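Local atomic coordinates of N-glycosylase/DNA lyase (Methanocaldococcus jannaschii, PDB entry 3FHF), a protein that belongs to the 8-oxoguanine DNA glycosylase family of the helix-hairpin-helix clan and is an all-helical N-glycosylase/DNA lyase. Residues I52-I65 and L88-I100. Sequence-based numbering, arbitrary orientation.
Sequences ILTANFTAEGGIRI and LGHRFYRKRAEYI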
loop_
_atom_site.group_PDB
_atom_site.type_symbol
_atom_site.label_atom_id
_atom_site.label_comp_id
_atom_site.label_asym_id
_atom_site.label_seq_id
_atom_site.Cartn_x
_atom_site.Cartn_y
_atom_site.Cartn_z
ATOM N N ILE A 52 5.047 6.071 -4.294
ATOM C CA ILE A 52 4.774 7.045 -5.346
ATOM C C ILE A 52 4.995 6.378 -6.707
ATOM O O ILE A 52 4.316 6.689 -7.683
ATOM C CB ILE A 52 5.707 8.268 -5.245
ATOM C CG1 ILE A 52 5.282 9.155 -4.079
ATOM C CG2 ILE A 52 5.682 9.058 -6.555
ATOM C CD1 ILE A 52 6.150 10.395 -3.901
ATOM N N LEU A 53 5.944 5.448 -6.759
ATOM C CA LEU A 53 6.274 4.749 -7.999
ATOM C C LEU A 53 5.374 3.561 -8.355
ATOM O O LEU A 53 5.313 3.161 -9.521
ATOM C CB LEU A 53 7.723 4.256 -7.945
ATOM C CG LEU A 53 8.835 5.295 -7.810
ATOM C CD1 LEU A 53 10.164 4.574 -7.621
ATOM C CD2 LEU A 53 8.876 6.186 -9.058
ATOM N N THR A 54 4.686 3.006 -7.360
ATOM C CA THR A 54 3.814 1.841 -7.550
ATOM C C THR A 54 2.777 1.923 -8.674
ATOM O O THR A 54 2.633 0.979 -9.454
ATOM C CB THR A 54 3.068 1.490 -6.232
ATOM O OG1 THR A 54 4.013 1.039 -5.255
ATOM C CG2 THR A 54 2.031 0.397 -6.469
ATOM N N ALA A 55 2.050 3.035 -8.747
ATOM C CA ALA A 55 1.021 3.208 -9.771
ATOM C C ALA A 55 1.539 2.940 -11.181
ATOM O O ALA A 55 2.545 3.512 -11.602
ATOM C CB ALA A 55 0.441 4.617 -9.691
ATOM N N ASN A 56 0.843 2.064 -11.901
ATOM C CA ASN A 56 1.209 1.710 -13.271
ATOM C C ASN A 56 2.568 1.030 -13.310
ATOM O O ASN A 56 3.315 1.182 -14.276
ATOM C CB ASN A 56 1.251 2.966 -14.148
ATOM C CG ASN A 56 -0.040 3.751 -14.102
ATOM O OD1 ASN A 56 -1.087 3.277 -14.549
ATOM N ND2 ASN A 56 0.023 4.960 -13.557
ATOM N N PHE A 57 2.887 0.273 -12.267
ATOM C CA PHE A 57 4.177 -0.398 -12.206
ATOM C C PHE A 57 4.054 -1.728 -11.468
ATOM O O PHE A 57 2.957 -2.260 -11.299
ATOM C CB PHE A 57 5.187 0.518 -11.504
ATOM C CG PHE A 57 6.616 0.285 -11.907
ATOM C CD1 PHE A 57 6.981 0.259 -13.251
ATOM C CD2 PHE A 57 7.607 0.126 -10.944
ATOM C CE1 PHE A 57 8.312 0.078 -13.629
ATOM C CE2 PHE A 57 8.942 -0.056 -11.313
ATOM C CZ PHE A 57 9.292 -0.080 -12.658
ATOM N N THR A 58 5.188 -2.264 -11.035
ATOM C CA THR A 58 5.211 -3.530 -10.317
ATOM C C THR A 58 5.939 -3.375 -8.985
ATOM O O THR A 58 6.908 -2.624 -8.887
ATOM C CB THR A 58 5.908 -4.618 -11.160
ATOM O OG1 THR A 58 5.046 -5.011 -12.235
ATOM C CG2 THR A 58 6.236 -5.832 -10.319
ATOM N N ALA A 59 5.460 -4.077 -7.963
ATOM C CA ALA A 59 6.082 -4.017 -6.646
ATOM C C ALA A 59 7.522 -4.473 -6.795
ATOM O O ALA A 59 8.442 -3.891 -6.225
ATOM C CB ALA A 59 5.346 -4.929 -5.672
ATOM N N GLU A 60 7.703 -5.523 -7.582
ATOM C CA GLU A 60 9.020 -6.080 -7.820
ATOM C C GLU A 60 9.875 -5.036 -8.528
ATOM O O GLU A 60 11.069 -4.910 -8.253
ATOM C CB GLU A 60 8.868 -7.357 -8.645
ATOM C CG GLU A 60 7.690 -8.186 -8.138
ATOM C CD GLU A 60 7.576 -9.551 -8.773
ATOM O OE1 GLU A 60 8.430 -10.417 -8.486
ATOM O OE2 GLU A 60 6.624 -9.756 -9.557
ATOM N N GLY A 61 9.251 -4.272 -9.421
ATOM C CA GLY A 61 9.967 -3.229 -10.131
ATOM C C GLY A 61 10.301 -2.096 -9.177
ATOM O O GLY A 61 11.387 -1.519 -9.231
ATOM N N GLY A 62 9.358 -1.774 -8.298
ATOM C CA GLY A 62 9.586 -0.722 -7.331
ATOM C C GLY A 62 10.724 -1.102 -6.409
ATOM O O GLY A 62 11.590 -0.281 -6.110
ATOM N N ILE A 63 10.728 -2.354 -5.957
ATOM C CA ILE A 63 11.780 -2.824 -5.067
ATOM C C ILE A 63 13.154 -2.693 -5.709
ATOM O O ILE A 63 14.122 -2.347 -5.030
ATOM C CB ILE A 63 11.568 -4.299 -4.656
ATOM C CG1 ILE A 63 10.287 -4.431 -3.830
ATOM C CG2 ILE A 63 12.760 -4.787 -3.848
ATOM C CD1 ILE A 63 9.951 -5.852 -3.435
ATOM N N ARG A 64 13.253 -2.968 -7.008
ATOM C CA ARG A 64 14.550 -2.859 -7.669
ATOM C C ARG A 64 14.927 -1.401 -7.929
ATOM O O ARG A 64 16.100 -1.045 -7.866
ATOM C CB ARG A 64 14.587 -3.661 -8.981
ATOM C CG ARG A 64 13.834 -3.053 -10.150
ATOM C CD ARG A 64 14.371 -3.604 -11.471
ATOM N NE ARG A 64 13.685 -3.029 -12.624
ATOM C CZ ARG A 64 12.457 -3.364 -13.008
ATOM N NH1 ARG A 64 11.777 -4.281 -12.334
ATOM N NH2 ARG A 64 11.905 -2.775 -14.058
ATOM N N ILE A 65 13.943 -0.558 -8.228
ATOM C CA ILE A 65 14.240 0.851 -8.454
ATOM C C ILE A 65 14.747 1.407 -7.132
ATOM O O ILE A 65 15.633 2.260 -7.107
ATOM C CB ILE A 65 12.992 1.645 -8.916
ATOM C CG1 ILE A 65 12.692 1.320 -10.380
ATOM C CG2 ILE A 65 13.223 3.143 -8.748
ATOM C CD1 ILE A 65 11.595 2.168 -10.995
ATOM N N LEU A 88 15.187 3.004 -16.065
ATOM C CA LEU A 88 14.871 1.849 -15.242
ATOM C C LEU A 88 13.564 1.179 -15.653
ATOM O O LEU A 88 13.183 0.154 -15.088
ATOM C CB LEU A 88 14.840 2.247 -13.763
ATOM C CG LEU A 88 16.232 2.482 -13.163
ATOM C CD1 LEU A 88 16.120 3.059 -11.764
ATOM C CD2 LEU A 88 16.995 1.166 -13.144
ATOM N N GLY A 89 12.881 1.757 -16.637
ATOM C CA GLY A 89 11.645 1.163 -17.116
ATOM C C GLY A 89 10.321 1.823 -16.764
ATOM O O GLY A 89 9.283 1.423 -17.291
ATOM N N HIS A 90 10.331 2.825 -15.891
ATOM C CA HIS A 90 9.082 3.478 -15.517
ATOM C C HIS A 90 8.564 4.374 -16.638
ATOM O O HIS A 90 9.271 5.260 -17.118
ATOM C CB HIS A 90 9.257 4.299 -14.238
ATOM C CG HIS A 90 7.991 4.458 -13.453
ATOM N ND1 HIS A 90 6.865 5.065 -13.969
ATOM C CD2 HIS A 90 7.660 4.056 -12.202
ATOM C CE1 HIS A 90 5.897 5.029 -13.071
ATOM N NE2 HIS A 90 6.353 4.421 -11.990
ATOM N N ARG A 91 7.320 4.141 -17.042
ATOM C CA ARG A 91 6.707 4.913 -18.116
ATOM C C ARG A 91 6.360 6.346 -17.728
ATOM O O ARG A 91 6.284 7.218 -18.588
ATOM C CB ARG A 91 5.451 4.203 -18.619
ATOM C CG ARG A 91 5.717 2.841 -19.236
ATOM C CD ARG A 91 4.412 2.180 -19.636
ATOM N NE ARG A 91 3.562 1.945 -18.474
ATOM C CZ ARG A 91 2.274 1.624 -18.538
ATOM N NH1 ARG A 91 1.678 1.502 -19.716
ATOM N NH2 ARG A 91 1.583 1.422 -17.424
ATOM N N PHE A 92 6.144 6.595 -16.440
ATOM C CA PHE A 92 5.810 7.944 -15.988
ATOM C C PHE A 92 6.976 8.612 -15.271
ATOM O O PHE A 92 6.778 9.379 -14.327
ATOM C CB PHE A 92 4.588 7.913 -15.064
ATOM C CG PHE A 92 3.337 7.416 -15.732
ATOM C CD1 PHE A 92 3.132 6.056 -15.938
ATOM C CD2 PHE A 92 2.378 8.315 -16.195
ATOM C CE1 PHE A 92 1.990 5.595 -16.600
ATOM C CE2 PHE A 92 1.235 7.865 -16.859
ATOM C CZ PHE A 92 1.043 6.503 -17.061
ATOM N N TYR A 93 8.188 8.336 -15.742
ATOM C CA TYR A 93 9.394 8.891 -15.139
ATOM C C TYR A 93 9.343 10.395 -14.884
ATOM O O TYR A 93 9.808 10.866 -13.847
ATOM C CB TYR A 93 10.625 8.560 -15.997
ATOM C CG TYR A 93 10.565 9.047 -17.435
ATOM C CD1 TYR A 93 9.736 8.427 -18.373
ATOM C CD2 TYR A 93 11.358 10.113 -17.863
ATOM C CE1 TYR A 93 9.702 8.853 -19.704
ATOM C CE2 TYR A 93 11.332 10.548 -19.189
ATOM C CZ TYR A 93 10.503 9.914 -20.102
ATOM O OH TYR A 93 10.478 10.340 -21.410
ATOM N N ARG A 94 8.775 11.145 -15.819
ATOM C CA ARG A 94 8.691 12.593 -15.676
ATOM C C ARG A 94 7.841 13.037 -14.479
ATOM O O ARG A 94 8.324 13.760 -13.605
ATOM C CB ARG A 94 8.149 13.207 -16.969
ATOM C CG ARG A 94 8.118 14.726 -16.983
ATOM C CD ARG A 94 7.806 15.241 -18.383
ATOM N NE ARG A 94 6.605 14.620 -18.937
ATOM C CZ ARG A 94 5.381 14.779 -18.439
ATOM N NH1 ARG A 94 5.191 15.548 -17.373
ATOM N NH2 ARG A 94 4.347 14.167 -19.004
ATOM N N LYS A 95 6.582 12.610 -14.437
ATOM C CA LYS A 95 5.691 12.975 -13.334
ATOM C C LYS A 95 6.178 12.477 -11.973
ATOM O O LYS A 95 6.178 13.227 -10.994
ATOM C CB LYS A 95 4.284 12.422 -13.570
ATOM C CG LYS A 95 3.464 13.151 -14.616
ATOM C CD LYS A 95 2.075 12.535 -14.697
ATOM C CE LYS A 95 1.226 13.193 -15.764
ATOM N NZ LYS A 95 -0.119 12.555 -15.840
ATOM N N ARG A 96 6.583 11.210 -11.911
ATOM C CA ARG A 96 7.046 10.630 -10.656
ATOM C C ARG A 96 8.292 11.327 -10.119
ATOM O O ARG A 96 8.427 11.525 -8.911
ATOM C CB ARG A 96 7.298 9.127 -10.824
ATOM C CG ARG A 96 6.090 8.354 -11.350
ATOM C CD ARG A 96 4.822 8.633 -10.532
ATOM N NE ARG A 96 3.623 8.187 -11.241
ATOM C CZ ARG A 96 3.230 6.922 -11.337
ATOM N NH1 ARG A 96 3.928 5.956 -10.753
ATOM N NH2 ARG A 96 2.155 6.613 -12.056
ATOM N N ALA A 97 9.199 11.705 -11.015
ATOM C CA ALA A 97 10.420 12.395 -10.609
ATOM C C ALA A 97 10.064 13.738 -9.968
ATOM O O ALA A 97 10.699 14.170 -9.001
ATOM C CB ALA A 97 11.325 12.615 -11.821
ATOM N N GLU A 98 9.054 14.400 -10.520
ATOM C CA GLU A 98 8.616 15.683 -9.989
ATOM C C GLU A 98 7.964 15.513 -8.612
ATOM O O GLU A 98 8.280 16.246 -7.675
ATOM C CB GLU A 98 7.634 16.348 -10.957
ATOM C CG GLU A 98 6.866 17.498 -10.342
ATOM C CD GLU A 98 5.934 18.176 -11.326
ATOM O OE1 GLU A 98 5.315 17.469 -12.152
ATOM O OE2 GLU A 98 5.812 19.418 -11.262
ATOM N N TYR A 99 7.057 14.547 -8.491
ATOM C CA TYR A 99 6.391 14.300 -7.215
ATOM C C TYR A 99 7.413 14.037 -6.111
ATOM O O TYR A 99 7.320 14.588 -5.009
ATOM C CB TYR A 99 5.460 13.091 -7.304
ATOM C CG TYR A 99 4.310 13.219 -8.278
ATOM C CD1 TYR A 99 3.730 14.457 -8.555
ATOM C CD2 TYR A 99 3.767 12.087 -8.887
ATOM C CE1 TYR A 99 2.633 14.562 -9.417
ATOM C CE2 TYR A 99 2.672 12.181 -9.745
ATOM C CZ TYR A 99 2.114 13.420 -10.005
ATOM O OH TYR A 99 1.036 13.508 -10.855
ATOM N N ILE A 100 8.383 13.181 -6.415
ATOM C CA ILE A 100 9.418 12.827 -5.455
ATOM C C ILE A 100 10.210 14.037 -4.980
ATOM O O ILE A 100 10.402 14.227 -3.776
ATOM C CB ILE A 100 10.380 11.774 -6.053
ATOM C CG1 ILE A 100 9.627 10.453 -6.241
ATOM C CG2 ILE A 100 11.590 11.584 -5.141
ATOM C CD1 ILE A 100 10.407 9.377 -6.973
HETATM O O HOH W 1 5.502 2.032 -16.226
#
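The end of helix 41-54 and the type II beta turn after it, Thr54 to Phe57, are held by His90, from the linker before helix 93-103, and by Arg96, from its first turn. Arg96 grips one carbonyl oxygen end-on with both terminal nitrogens: NH1 lies 2.9 Å from Ala55 O, in the carbonyl plane on a lone pair, while NH2, 3.2 Å from the same Ala55 O, stands above that plane. A bend at chi2 (-52°) turns the guanidinium toward this oxygen, and Phe92 CB packs on one of its faces. His90 NE2 donates in its ring plane to a lone pair of Leu53 O at 3.0 Å, and ND1 accepts from Phe92 N; bonds at both nitrogens thus fix the imidazole's rotation. Phe57 lies over the same ring as an offset stack, centroids 4.7 Å apart and planes at 23°, with His90 CD2 above the centre of the phenyl face. A water links Asn56 O to Arg91 N and NE. Farther along, Leu53 CD2 meets Arg96 CB at 3.8 Å and the Ile100 CD1 methyl, while Ile65 CG1 rests on Leu88 CD1. Gly89, with positive phi, forms the Schellman motif at the C-terminal end of helix 78-87. Ile133 of a loop touches Ile52, and Phe73 of helix 72-75 touches Leu53, Ile65 and Ile100, joining both segments to that short helix.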